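Local structure of 3-dehydroquinate dehydratase (Thermus thermophilus, 2UYG) at residues T24-L29 with V44-T49; N50-L55 with H79-L84; V95-L100 with S113-A118. The protein catalyses the trans-dehydration of 3-dehydroquinate to 3-dehydroshikimate, probably through an enolate intermediate, as a dodecameric type II enzyme of the shikimate pathway. All blocks are in the same frame, centred on the assembly; numbering follows the deposited sequence.

The three contacts sample one flavodoxin-like subunit. Contacts 1 and 3 both use strands of the central parallel sheet, on opposite sides of the chain's centre and about 17 Å apart between centres, whereas contact 2 joins two helix starts. Contact 1, at an outer strand, is only partly buried and made by carbon atoms alone; contacts 2 and 3 are buried, and each turns on a glutamate, accepting from a serine in contact 2 and from a serine and a threonine in contact 3. The first glutamate also faces another subunit, the second a predicted catalytic histidine. Contacts 2 and 3 touch through L84 and T115, and T49 of contact 1 packs on Q54 of contact 2.

Contact 1 of 3, residues T24-L29 with V44-T49; sequences TTLEEL and VVFRQT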
ATOM      1  N   THR A  24       8.434 -19.492 -33.359  1.00 39.18           N
ATOM      2  CA  THR A  24       8.185 -20.901 -33.258  1.00 37.54           C
ATOM      3  C   THR A  24       6.748 -21.245 -32.773  1.00 36.10           C
ATOM      4  O   THR A  24       6.176 -20.567 -31.890  1.00 34.77           O
ATOM      5  CB  THR A  24       9.316 -21.741 -32.551  1.00 38.94           C
ATOM      6  OG1 THR A  24       8.863 -22.212 -31.292  1.00 40.96           O
ATOM      7  CG2 THR A  24      10.647 -21.034 -32.341  1.00 36.76           C
ATOM      8  N   THR A  25       6.128 -22.249 -33.425  1.00 33.60           N
ATOM      9  CA  THR A  25       4.724 -22.564 -33.198  1.00 31.25           C
ATOM     10  C   THR A  25       4.663 -23.564 -32.090  1.00 30.11           C
ATOM     11  O   THR A  25       5.672 -24.167 -31.729  1.00 28.55           O
ATOM     12  CB  THR A  25       3.985 -23.212 -34.415  1.00 32.10           C
ATOM     13  OG1 THR A  25       4.699 -24.395 -34.787  1.00 32.16           O
ATOM     14  CG2 THR A  25       3.962 -22.326 -35.592  1.00 30.73           C
ATOM     15  N   LEU A  26       3.441 -23.789 -31.636  1.00 29.22           N
ATOM     16  CA  LEU A  26       3.229 -24.731 -30.572  1.00 30.63           C
ATOM     17  C   LEU A  26       3.575 -26.118 -31.102  1.00 31.57           C
ATOM     18  O   LEU A  26       4.278 -26.889 -30.385  1.00 30.50           O
ATOM     19  CB  LEU A  26       1.772 -24.671 -30.015  1.00 29.21           C
ATOM     20  CG  LEU A  26       1.533 -25.587 -28.834  1.00 26.47           C
ATOM     21  CD1 LEU A  26       2.129 -24.997 -27.543  1.00 32.02           C
ATOM     22  CD2 LEU A  26       0.032 -26.071 -28.622  1.00 25.12           C
ATOM     23  N   GLU A  27       3.085 -26.454 -32.315  1.00 33.04           N
ATOM     24  CA  GLU A  27       3.529 -27.709 -33.013  1.00 33.58           C
ATOM     25  C   GLU A  27       5.057 -27.869 -33.061  1.00 31.64           C
ATOM     26  O   GLU A  27       5.596 -28.915 -32.750  1.00 31.34           O
ATOM     27  CB  GLU A  27       3.073 -27.740 -34.478  1.00 35.65           C
ATOM     28  CG  GLU A  27       1.593 -27.892 -34.750  1.00 44.69           C
ATOM     29  CD  GLU A  27       1.361 -28.514 -36.159  1.00 55.15           C
ATOM     30  OE1 GLU A  27       0.773 -29.621 -36.226  1.00 57.91           O
ATOM     31  OE2 GLU A  27       1.804 -27.898 -37.194  1.00 58.46           O
ATOM     32  N   GLU A  28       5.767 -26.842 -33.481  1.00 30.78           N
ATOM     33  CA  GLU A  28       7.226 -26.944 -33.511  1.00 31.08           C
ATOM     34  C   GLU A  28       7.786 -27.056 -32.110  1.00 30.75           C
ATOM     35  O   GLU A  28       8.690 -27.834 -31.881  1.00 29.66           O
ATOM     36  CB  GLU A  28       7.857 -25.755 -34.279  1.00 31.77           C
ATOM     37  CG  GLU A  28       7.536 -25.781 -35.785  1.00 35.48           C
ATOM     38  CD  GLU A  28       7.614 -24.406 -36.384  1.00 36.84           C
ATOM     39  OE1 GLU A  28       7.732 -23.431 -35.643  1.00 37.46           O
ATOM     40  OE2 GLU A  28       7.619 -24.291 -37.598  1.00 43.28           O
ATOM     41  N   LEU A  29       7.180 -26.366 -31.140  1.00 31.00           N
ATOM     42  CA  LEU A  29       7.622 -26.532 -29.749  1.00 31.00           C
ATOM     43  C   LEU A  29       7.557 -28.017 -29.281  1.00 30.63           C
ATOM     44  O   LEU A  29       8.521 -28.506 -28.695  1.00 25.69           O
ATOM     45  CB  LEU A  29       6.770 -25.701 -28.791  1.00 30.96           C
ATOM     46  CG  LEU A  29       7.475 -25.005 -27.645  1.00 32.49           C
ATOM     47  CD1 LEU A  29       6.471 -24.575 -26.602  1.00 32.93           C
ATOM     48  CD2 LEU A  29       8.554 -25.747 -27.050  1.00 34.69           C
ATOM     49  N   VAL A  44       8.687 -37.999 -23.762  1.00 34.33           N
ATOM     50  CA  VAL A  44       7.806 -36.845 -23.501  1.00 34.25           C
ATOM     51  C   VAL A  44       6.397 -36.934 -24.068  1.00 32.18           C
ATOM     52  O   VAL A  44       6.177 -37.405 -25.153  1.00 30.45           O
ATOM     53  CB  VAL A  44       8.455 -35.411 -23.913  1.00 33.69           C
ATOM     54  CG1 VAL A  44       9.889 -35.293 -23.557  1.00 34.27           C
ATOM     55  CG2 VAL A  44       8.361 -35.145 -25.276  1.00 35.48           C
ATOM     56  N   VAL A  45       5.459 -36.315 -23.345  1.00 31.21           N
ATOM     57  CA  VAL A  45       4.120 -36.037 -23.861  1.00 29.51           C
ATOM     58  C   VAL A  45       3.778 -34.617 -23.532  1.00 28.92           C
ATOM     59  O   VAL A  45       3.990 -34.116 -22.384  1.00 29.05           O
ATOM     60  CB  VAL A  45       3.092 -37.011 -23.239  1.00 31.04           C
ATOM     61  CG1 VAL A  45       3.428 -37.179 -21.882  1.00 32.81           C
ATOM     62  CG2 VAL A  45       1.672 -36.550 -23.322  1.00 25.63           C
ATOM     63  N   PHE A  46       3.177 -34.000 -24.507  1.00 25.96           N
ATOM     64  CA  PHE A  46       3.039 -32.565 -24.565  1.00 25.56           C
ATOM     65  C   PHE A  46       1.575 -32.246 -24.759  1.00 24.96           C
ATOM     66  O   PHE A  46       0.996 -32.731 -25.682  1.00 24.21           O
ATOM     67  CB  PHE A  46       3.824 -32.065 -25.809  1.00 25.51           C
ATOM     68  CG  PHE A  46       3.986 -30.547 -25.893  1.00 22.31           C
ATOM     69  CD1 PHE A  46       5.146 -29.960 -25.527  1.00 23.07           C
ATOM     70  CD2 PHE A  46       2.983 -29.758 -26.437  1.00 29.01           C
ATOM     71  CE1 PHE A  46       5.322 -28.619 -25.626  1.00 24.67           C
ATOM     72  CE2 PHE A  46       3.132 -28.387 -26.532  1.00 26.30           C
ATOM     73  CZ  PHE A  46       4.308 -27.815 -26.130  1.00 25.75           C
ATOM     74  N   ARG A  47       1.007 -31.380 -23.929  1.00 23.83           N
ATOM     75  CA  ARG A  47      -0.400 -31.030 -23.994  1.00 23.88           C
ATOM     76  C   ARG A  47      -0.583 -29.480 -23.670  1.00 24.65           C
ATOM     77  O   ARG A  47       0.269 -28.808 -22.952  1.00 25.23           O
ATOM     78  CB  ARG A  47      -1.191 -31.875 -23.037  1.00 24.45           C
ATOM     79  CG  ARG A  47      -1.157 -33.389 -23.235  1.00 28.81           C
ATOM     80  CD  ARG A  47      -1.797 -34.285 -22.134  1.00 32.04           C
ATOM     81  NE  ARG A  47      -1.943 -35.714 -22.567  1.00 43.50           N
ATOM     82  CZ  ARG A  47      -1.596 -36.300 -23.838  1.00 45.44           C
ATOM     83  NH1 ARG A  47      -0.951 -35.682 -24.849  1.00 53.60           N
ATOM     84  NH2 ARG A  47      -1.856 -37.558 -24.105  1.00 42.43           N
ATOM     85  N   GLN A  48      -1.626 -28.912 -24.254  1.00 23.16           N
ATOM     86  CA  GLN A  48      -2.016 -27.547 -24.077  1.00 22.90           C
ATOM     87  C   GLN A  48      -3.548 -27.440 -23.987  1.00 23.81           C
ATOM     88  O   GLN A  48      -4.241 -28.200 -24.679  1.00 22.43           O
ATOM     89  CB  GLN A  48      -1.569 -26.733 -25.286  1.00 23.47           C
ATOM     90  CG  GLN A  48      -1.746 -25.169 -25.056  1.00 23.37           C
ATOM     91  CD  GLN A  48      -3.063 -24.553 -25.548  1.00 22.09           C
ATOM     92  OE1 GLN A  48      -3.740 -25.099 -26.376  1.00 21.42           O
ATOM     93  NE2 GLN A  48      -3.461 -23.440 -24.943  1.00 22.08           N
ATOM     94  N   THR A  49      -4.048 -26.488 -23.157  1.00 23.11           N
ATOM     95  CA  THR A  49      -5.466 -26.089 -23.083  1.00 21.67           C
ATOM     96  C   THR A  49      -5.654 -24.585 -22.675  1.00 21.95           C
ATOM     97  O   THR A  49      -4.844 -23.951 -22.020  1.00 20.70           O
ATOM     98  CB  THR A  49      -6.135 -26.990 -22.037  1.00 21.65           C
ATOM     99  OG1 THR A  49      -7.393 -26.495 -21.741  1.00 19.01           O
ATOM    100  CG2 THR A  49      -5.431 -26.818 -20.615  1.00 22.48           C
TER
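F46 and L26 make most of this contact, the phenyl ring reaching from strand 44-48 to the start of helix 26-39. The leucine does not lie over the ring: its CD1 comes to the edge, close to the ring plane, 3.7 Å from F46 CE2. On the phenylalanine side CG stands anti to the backbone N (chi1 -170°), which carries the ring out from the strand to the helix. L29, one turn further along, has a side chain that crosses that of F46 at about a right angle and meets the same edge with its CD1 3.9 Å from F46 CZ; two methyl groups from successive turns of the helix thus meet one end of the ring. The other branch of L26 serves a second partner, CD2 resting 3.8 Å from Q48 CB. Only the aliphatic base of Q48 is used here; its chain bends at chi2, and the amide NE2 donates to G7 O.

The helix that supplies the leucines opens with a capping box. E28 N donates to T25 OG1 over 3.0 Å, and T25 N in turn reaches E28 OE1, also at 3.0 Å, meeting it from above the carboxylate plane. The two bonds satisfy the N-H groups of T25 and E28 at the start of the helix that carries L26.

The contact closes the beta-alpha-beta unit of strand 2-6, helix 26-39 and strand 44-48. F46 also packs on I4 of the adjoining strand and on E30 and C33 of the helix, while R47, pointing the other way, meets W58 of helix 52-61.

Contact 2 of 3, residues N50-L55 with H79-L84; sequences NYEGQL and HYSYAL
The backbones come closest at E52 and L84, whose CA atoms are 7.4 Å apart, where the first turns of helices 52-61 and 82-89 meet. Both helices belong to the flavodoxin-like fold: helix 52-61 follows strand 44-48 after a short turn, and helix 82-89 follows strand 69-73 after a longer loop. The polar half of the contact is a glutamate reaching for a helix cap. E52 has CG anti to its backbone N (chi1 164°) and runs on extended, which takes OE2 across to S81, whose OG donates to it. The modelled separation of E52 OE2 and S81 OG, 2.4 Å, is very short, and its exact length is doubtful. A83 CB packs beside the same carboxylate oxygen, at 3.9 Å from E52 OE2.

Y80 OH of a second subunit also bonds to E52 OE2 and accepts from A83 N, while Y80 of this chain makes the same bonds to E52 and A83 of a third subunit. The buried carboxylate thus links helix packing to subunit assembly. On the apolar side L55 and L84 cross obliquely, meeting through their CD1 methyls.

S81 is the centre of an inverse gamma turn and the N-cap of helix 82-89. Its OG, besides donating to E52 OE2, accepts from L84 N at 3.1 Å, a bent bond with an angle of 144° at the hydrogen.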
ATOM      1  N   ASN A  50      -6.803 -24.055 -22.981  1.00 22.65           N
ATOM      2  CA  ASN A  50      -7.152 -22.727 -22.562  1.00 21.64           C
ATOM      3  C   ASN A  50      -7.993 -22.738 -21.245  1.00 22.91           C
ATOM      4  O   ASN A  50      -8.344 -21.660 -20.784  1.00 20.00           O
ATOM      5  CB  ASN A  50      -7.952 -22.065 -23.653  1.00 21.36           C
ATOM      6  CG  ASN A  50      -7.114 -21.751 -24.911  1.00 23.07           C
ATOM      7  OD1 ASN A  50      -6.034 -21.164 -24.825  1.00 17.15           O
ATOM      8  ND2 ASN A  50      -7.629 -22.153 -26.088  1.00 21.76           N
ATOM      9  N   TYR A  51      -8.285 -23.948 -20.692  1.00 22.00           N
ATOM     10  CA  TYR A  51      -9.153 -24.133 -19.548  1.00 23.05           C
ATOM     11  C   TYR A  51      -8.406 -24.495 -18.252  1.00 21.69           C
ATOM     12  O   TYR A  51      -7.652 -25.474 -18.181  1.00 21.50           O
ATOM     13  CB  TYR A  51     -10.157 -25.248 -19.747  1.00 23.61           C
ATOM     14  CG  TYR A  51     -11.261 -24.969 -20.738  1.00 25.30           C
ATOM     15  CD1 TYR A  51     -12.535 -24.799 -20.296  1.00 24.72           C
ATOM     16  CD2 TYR A  51     -11.008 -24.953 -22.142  1.00 21.01           C
ATOM     17  CE1 TYR A  51     -13.548 -24.580 -21.171  1.00 26.60           C
ATOM     18  CE2 TYR A  51     -12.009 -24.712 -23.008  1.00 19.73           C
ATOM     19  CZ  TYR A  51     -13.286 -24.547 -22.523  1.00 23.30           C
ATOM     20  OH  TYR A  51     -14.333 -24.369 -23.342  1.00 25.88           O
ATOM     21  N   GLU A  52      -8.615 -23.674 -17.256  1.00 21.29           N
ATOM     22  CA  GLU A  52      -7.928 -23.803 -15.965  1.00 22.49           C
ATOM     23  C   GLU A  52      -8.203 -25.186 -15.377  1.00 21.08           C
ATOM     24  O   GLU A  52      -7.304 -25.916 -14.906  1.00 21.74           O
ATOM     25  CB  GLU A  52      -8.455 -22.706 -15.036  1.00 22.46           C
ATOM     26  CG  GLU A  52      -8.120 -22.963 -13.559  1.00 28.68           C
ATOM     27  CD  GLU A  52      -8.576 -21.874 -12.610  1.00 30.56           C
ATOM     28  OE1 GLU A  52      -9.811 -21.599 -12.639  1.00 27.36           O
ATOM     29  OE2 GLU A  52      -7.703 -21.337 -11.846  1.00 27.70           O
ATOM     30  N   GLY A  53      -9.475 -25.538 -15.426  1.00 20.12           N
ATOM     31  CA  GLY A  53      -9.948 -26.854 -15.061  1.00 21.90           C
ATOM     32  C   GLY A  53      -9.218 -28.037 -15.703  1.00 21.62           C
ATOM     33  O   GLY A  53      -8.932 -29.022 -15.012  1.00 21.51           O
ATOM     34  N   GLN A  54      -9.004 -27.979 -17.023  1.00 19.10           N
ATOM     35  CA  GLN A  54      -8.362 -29.053 -17.676  1.00 20.66           C
ATOM     36  C   GLN A  54      -6.903 -29.117 -17.234  1.00 21.61           C
ATOM     37  O   GLN A  54      -6.376 -30.191 -17.056  1.00 22.93           O
ATOM     38  CB  GLN A  54      -8.553 -28.936 -19.213  1.00 20.36           C
ATOM     39  CG  GLN A  54      -7.741 -29.978 -20.032  1.00 20.72           C
ATOM     40  CD  GLN A  54      -8.185 -31.408 -19.847  1.00 24.40           C
ATOM     41  OE1 GLN A  54      -7.740 -32.162 -18.907  1.00 28.55           O
ATOM     42  NE2 GLN A  54      -8.948 -31.844 -20.801  1.00 20.33           N
ATOM     43  N   LEU A  55      -6.258 -27.963 -17.012  1.00 22.97           N
ATOM     44  CA  LEU A  55      -4.833 -27.922 -16.594  1.00 23.39           C
ATOM     45  C   LEU A  55      -4.678 -28.597 -15.254  1.00 22.61           C
ATOM     46  O   LEU A  55      -3.772 -29.374 -14.998  1.00 22.12           O
ATOM     47  CB  LEU A  55      -4.334 -26.448 -16.456  1.00 22.37           C
ATOM     48  CG  LEU A  55      -3.152 -25.978 -17.250  1.00 29.07           C
ATOM     49  CD1 LEU A  55      -2.569 -24.619 -16.737  1.00 27.69           C
ATOM     50  CD2 LEU A  55      -2.054 -27.005 -17.545  1.00 27.52           C
ATOM     51  N   HIS A  79      -0.286 -16.020 -12.903  1.00 21.03           N
ATOM     52  CA  HIS A  79      -0.386 -14.855 -12.035  1.00 22.49           C
ATOM     53  C   HIS A  79      -1.694 -14.774 -11.240  1.00 23.35           C
ATOM     54  O   HIS A  79      -1.881 -13.794 -10.498  1.00 23.83           O
ATOM     55  CB  HIS A  79      -0.202 -13.562 -12.826  1.00 21.99           C
ATOM     56  CG  HIS A  79       0.794 -13.667 -13.935  1.00 22.76           C
ATOM     57  ND1 HIS A  79       2.157 -13.787 -13.728  1.00 23.85           N
ATOM     58  CD2 HIS A  79       0.608 -13.796 -15.282  1.00 26.82           C
ATOM     59  CE1 HIS A  79       2.758 -13.959 -14.905  1.00 21.34           C
ATOM     60  NE2 HIS A  79       1.839 -13.882 -15.862  1.00 19.31           N
ATOM     61  N   TYR A  80      -2.586 -15.757 -11.338  1.00 21.36           N
ATOM     62  CA  TYR A  80      -3.796 -15.685 -10.472  1.00 21.08           C
ATOM     63  C   TYR A  80      -4.480 -17.017 -10.055  1.00 21.72           C
ATOM     64  O   TYR A  80      -5.310 -17.019  -9.107  1.00 23.04           O
ATOM     65  CB  TYR A  80      -4.786 -14.692 -11.018  1.00 19.38           C
ATOM     66  CG  TYR A  80      -5.339 -15.078 -12.345  1.00 20.42           C
ATOM     67  CD1 TYR A  80      -6.603 -15.621 -12.449  1.00 20.07           C
ATOM     68  CD2 TYR A  80      -4.555 -14.959 -13.539  1.00 19.34           C
ATOM     69  CE1 TYR A  80      -7.157 -15.966 -13.742  1.00 24.45           C
ATOM     70  CE2 TYR A  80      -5.070 -15.308 -14.794  1.00 22.13           C
ATOM     71  CZ  TYR A  80      -6.374 -15.792 -14.906  1.00 24.81           C
ATOM     72  OH  TYR A  80      -6.887 -16.108 -16.135  1.00 29.55           O
ATOM     73  N   SER A  81      -4.083 -18.140 -10.666  1.00 21.64           N
ATOM     74  CA  SER A  81      -4.676 -19.432 -10.369  1.00 20.75           C
ATOM     75  C   SER A  81      -4.152 -20.129  -9.138  1.00 21.24           C
ATOM     76  O   SER A  81      -3.375 -21.054  -9.263  1.00 20.71           O
ATOM     77  CB  SER A  81      -4.445 -20.389 -11.539  1.00 22.21           C
ATOM     78  OG  SER A  81      -5.297 -21.531 -11.446  1.00 20.90           O
ATOM     79  N   TYR A  82      -4.673 -19.758  -7.968  1.00 21.20           N
ATOM     80  CA  TYR A  82      -4.419 -20.475  -6.789  1.00 21.45           C
ATOM     81  C   TYR A  82      -5.036 -21.851  -6.874  1.00 19.63           C
ATOM     82  O   TYR A  82      -4.599 -22.753  -6.168  1.00 20.67           O
ATOM     83  CB  TYR A  82      -4.919 -19.667  -5.543  1.00 23.83           C
ATOM     84  CG  TYR A  82      -4.198 -18.319  -5.262  1.00 22.66           C
ATOM     85  CD1 TYR A  82      -4.864 -17.103  -5.413  1.00 22.96           C
ATOM     86  CD2 TYR A  82      -2.880 -18.280  -4.775  1.00 27.75           C
ATOM     87  CE1 TYR A  82      -4.261 -15.882  -5.064  1.00 23.63           C
ATOM     88  CE2 TYR A  82      -2.222 -17.053  -4.513  1.00 24.73           C
ATOM     89  CZ  TYR A  82      -2.939 -15.880  -4.646  1.00 27.14           C
ATOM     90  OH  TYR A  82      -2.365 -14.661  -4.410  1.00 33.86           O
ATOM     91  N   ALA A  83      -5.900 -22.124  -7.822  1.00 20.15           N
ATOM     92  CA  ALA A  83      -6.407 -23.477  -7.935  1.00 20.04           C
ATOM     93  C   ALA A  83      -5.394 -24.373  -8.553  1.00 20.78           C
ATOM     94  O   ALA A  83      -5.204 -25.554  -8.113  1.00 21.57           O
ATOM     95  CB  ALA A  83      -7.800 -23.534  -8.573  1.00 19.99           C
ATOM     96  N   LEU A  84      -4.605 -23.819  -9.461  1.00 21.95           N
ATOM     97  CA  LEU A  84      -3.527 -24.554 -10.073  1.00 22.37           C
ATOM     98  C   LEU A  84      -2.362 -24.829  -9.113  1.00 22.97           C
ATOM     99  O   LEU A  84      -1.770 -25.923  -9.093  1.00 19.46           O
ATOM    100  CB  LEU A  84      -3.030 -23.792 -11.244  1.00 22.89           C
ATOM    101  CG  LEU A  84      -2.632 -24.457 -12.542  1.00 26.08           C
ATOM    102  CD1 LEU A  84      -1.511 -23.650 -13.147  1.00 23.14           C
ATOM    103  CD2 LEU A  84      -2.399 -25.965 -12.545  1.00 27.64           C
TER

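Contact 3 of 3, residues V95-L100 with S113-A118; sequences VVEVHL and SVTAPA
E97 points its carboxylate from strand 95-99 into the turn that begins at S113, and its two oxygens are approached quite differently. CG anti to the backbone N (chi1 180°) and an extended chain carry the acid group to the 113-118 turn. E97 OE1 takes two donors: S113 OG comes in on the syn lone pair at 3.0 Å, and H99 NE2 on the anti lone pair at 2.6 Å. The histidine bond is fairly straight (157°), and the oxygen lies in the imidazole plane at the ring edge. E97 OE2 is met by T115 OG1, which donates over 2.5 Å from above the carboxylate plane, 51° out of it; the glutamate and threonine side chains cross at about a right angle. A116 CB packs 3.6 Å from E97 OE2.

S113 is itself held in place, since its OG accepts from A116 N at 3.0 Å in an ST motif. Replacing E97 by an alanine would probably leave the hydroxyls of S113 and T115 without the carboxylate they both donate to, and the H99 ring freer to turn about its CB-CG bond.

N102 of a neighbouring subunit bonds to A116 O, bringing the turn to a subunit interface. The His-carboxylate pair at the C-terminal end of strand 95-99 is consistent with E97 orienting H99, the predicted proton donor; L100, which follows it in the chain, is predicted to bind substrate, and E97 thus stands behind the predicted active-site histidine of a type II dehydroquinase.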
ATOM      1  N   VAL A  95       7.409 -30.649 -10.136  1.00 26.75           N
ATOM      2  CA  VAL A  95       6.913 -29.775 -11.161  1.00 27.26           C
ATOM      3  C   VAL A  95       7.961 -28.635 -11.433  1.00 26.91           C
ATOM      4  O   VAL A  95       8.434 -27.984 -10.497  1.00 28.23           O
ATOM      5  CB  VAL A  95       5.623 -29.184 -10.727  1.00 28.07           C
ATOM      6  CG1 VAL A  95       5.076 -28.274 -11.796  1.00 29.17           C
ATOM      7  CG2 VAL A  95       4.585 -30.262 -10.396  1.00 27.14           C
ATOM      8  N   VAL A  96       8.367 -28.482 -12.689  1.00 24.04           N
ATOM      9  CA  VAL A  96       9.225 -27.419 -13.102  1.00 24.70           C
ATOM     10  C   VAL A  96       8.374 -26.402 -13.914  1.00 24.69           C
ATOM     11  O   VAL A  96       7.709 -26.782 -14.827  1.00 23.47           O
ATOM     12  CB  VAL A  96      10.366 -27.877 -14.010  1.00 24.64           C
ATOM     13  CG1 VAL A  96      11.291 -26.698 -14.292  1.00 24.14           C
ATOM     14  CG2 VAL A  96      11.216 -29.023 -13.323  1.00 25.46           C
ATOM     15  N   GLU A  97       8.393 -25.138 -13.502  1.00 23.10           N
ATOM     16  CA  GLU A  97       7.598 -24.072 -14.103  1.00 23.10           C
ATOM     17  C   GLU A  97       8.496 -23.459 -15.156  1.00 21.14           C
ATOM     18  O   GLU A  97       9.593 -23.126 -14.880  1.00 22.46           O
ATOM     19  CB  GLU A  97       7.198 -23.022 -13.053  1.00 22.31           C
ATOM     20  CG  GLU A  97       6.391 -21.914 -13.633  1.00 25.37           C
ATOM     21  CD  GLU A  97       5.810 -20.926 -12.610  1.00 27.41           C
ATOM     22  OE1 GLU A  97       5.904 -19.665 -12.824  1.00 27.78           O
ATOM     23  OE2 GLU A  97       5.280 -21.385 -11.611  1.00 32.19           O
ATOM     24  N   VAL A  98       8.004 -23.297 -16.339  1.00 21.74           N
ATOM     25  CA  VAL A  98       8.745 -22.766 -17.480  1.00 23.29           C
ATOM     26  C   VAL A  98       7.992 -21.620 -18.111  1.00 23.08           C
ATOM     27  O   VAL A  98       6.744 -21.621 -18.171  1.00 21.70           O
ATOM     28  CB  VAL A  98       8.927 -24.049 -18.393  1.00 25.08           C
ATOM     29  CG1 VAL A  98       9.020 -23.795 -19.759  1.00 32.59           C
ATOM     30  CG2 VAL A  98      10.154 -24.829 -17.875  1.00 24.57           C
ATOM     31  N   HIS A  99       8.714 -20.600 -18.608  1.00 24.13           N
ATOM     32  CA  HIS A  99       8.065 -19.532 -19.436  1.00 23.54           C
ATOM     33  C   HIS A  99       9.027 -19.161 -20.540  1.00 23.96           C
ATOM     34  O   HIS A  99      10.215 -19.094 -20.276  1.00 24.46           O
ATOM     35  CB  HIS A  99       7.777 -18.254 -18.652  1.00 21.32           C
ATOM     36  CG  HIS A  99       7.079 -18.493 -17.373  1.00 23.94           C
ATOM     37  ND1 HIS A  99       5.699 -18.490 -17.267  1.00 22.10           N
ATOM     38  CD2 HIS A  99       7.552 -18.837 -16.151  1.00 24.10           C
ATOM     39  CE1 HIS A  99       5.373 -18.753 -16.018  1.00 20.76           C
ATOM     40  NE2 HIS A  99       6.474 -18.977 -15.318  1.00 23.67           N
ATOM     41  N   LEU A 100       8.505 -18.888 -21.720  1.00 23.63           N
ATOM     42  CA  LEU A 100       9.263 -18.487 -22.859  1.00 25.00           C
ATOM     43  C   LEU A 100       9.960 -17.161 -22.644  1.00 25.51           C
ATOM     44  O   LEU A 100      11.105 -17.015 -23.035  1.00 21.97           O
ATOM     45  CB  LEU A 100       8.333 -18.280 -24.045  1.00 25.50           C
ATOM     46  CG  LEU A 100       7.623 -19.588 -24.457  1.00 29.27           C
ATOM     47  CD1 LEU A 100       6.294 -19.182 -25.045  1.00 31.83           C
ATOM     48  CD2 LEU A 100       8.478 -20.363 -25.409  1.00 28.64           C
ATOM     49  N   SER A 113       4.340 -14.918  -9.531  1.00 28.71           N
ATOM     50  CA  SER A 113       3.868 -16.220  -9.961  1.00 26.33           C
ATOM     51  C   SER A 113       3.292 -16.912  -8.762  1.00 26.93           C
ATOM     52  O   SER A 113       4.042 -17.240  -7.812  1.00 25.56           O
ATOM     53  CB  SER A 113       4.913 -17.124 -10.531  1.00 25.12           C
ATOM     54  OG  SER A 113       4.343 -18.476 -10.504  1.00 22.35           O
ATOM     55  N   VAL A 114       1.984 -17.197  -8.806  1.00 25.80           N
ATOM     56  CA  VAL A 114       1.386 -17.933  -7.736  1.00 23.85           C
ATOM     57  C   VAL A 114       1.617 -19.372  -7.710  1.00 22.96           C
ATOM     58  O   VAL A 114       1.332 -19.972  -6.676  1.00 25.15           O
ATOM     59  CB  VAL A 114      -0.119 -17.714  -7.575  1.00 25.15           C
ATOM     60  CG1 VAL A 114      -0.486 -16.225  -7.710  1.00 26.10           C
ATOM     61  CG2 VAL A 114      -1.013 -18.694  -8.386  1.00 24.05           C
ATOM     62  N   THR A 115       2.045 -19.965  -8.804  1.00 22.82           N
ATOM     63  CA  THR A 115       2.386 -21.399  -8.821  1.00 23.79           C
ATOM     64  C   THR A 115       3.786 -21.692  -8.429  1.00 24.29           C
ATOM     65  O   THR A 115       4.062 -22.793  -7.962  1.00 24.32           O
ATOM     66  CB  THR A 115       2.212 -22.043 -10.179  1.00 23.94           C
ATOM     67  OG1 THR A 115       2.821 -21.210 -11.164  1.00 21.27           O
ATOM     68  CG2 THR A 115       0.718 -22.169 -10.545  1.00 21.64           C
ATOM     69  N   ALA A 116       4.690 -20.700  -8.559  1.00 26.28           N
ATOM     70  CA  ALA A 116       6.127 -21.012  -8.443  1.00 25.11           C
ATOM     71  C   ALA A 116       6.531 -21.521  -7.053  1.00 25.18           C
ATOM     72  O   ALA A 116       7.442 -22.374  -6.985  1.00 26.37           O
ATOM     73  CB  ALA A 116       7.070 -19.803  -8.955  1.00 25.27           C
ATOM     74  N   PRO A 117       5.902 -21.048  -5.960  1.00 25.40           N
ATOM     75  CA  PRO A 117       6.231 -21.561  -4.622  1.00 25.05           C
ATOM     76  C   PRO A 117       6.156 -23.055  -4.472  1.00 26.50           C
ATOM     77  O   PRO A 117       6.884 -23.534  -3.598  1.00 25.53           O
ATOM     78  CB  PRO A 117       5.237 -20.839  -3.677  1.00 25.02           C
ATOM     79  CG  PRO A 117       4.948 -19.536  -4.409  1.00 26.06           C
ATOM     80  CD  PRO A 117       4.993 -19.893  -5.874  1.00 24.83           C
ATOM     81  N   ALA A 118       5.328 -23.754  -5.252  1.00 25.50           N
ATOM     82  CA  ALA A 118       5.206 -25.177  -5.115  1.00 25.77           C
ATOM     83  C   ALA A 118       5.994 -25.994  -6.116  1.00 25.88           C
ATOM     84  O   ALA A 118       5.942 -27.176  -6.034  1.00 28.99           O
ATOM     85  CB  ALA A 118       3.738 -25.570  -5.182  1.00 27.21           C
TER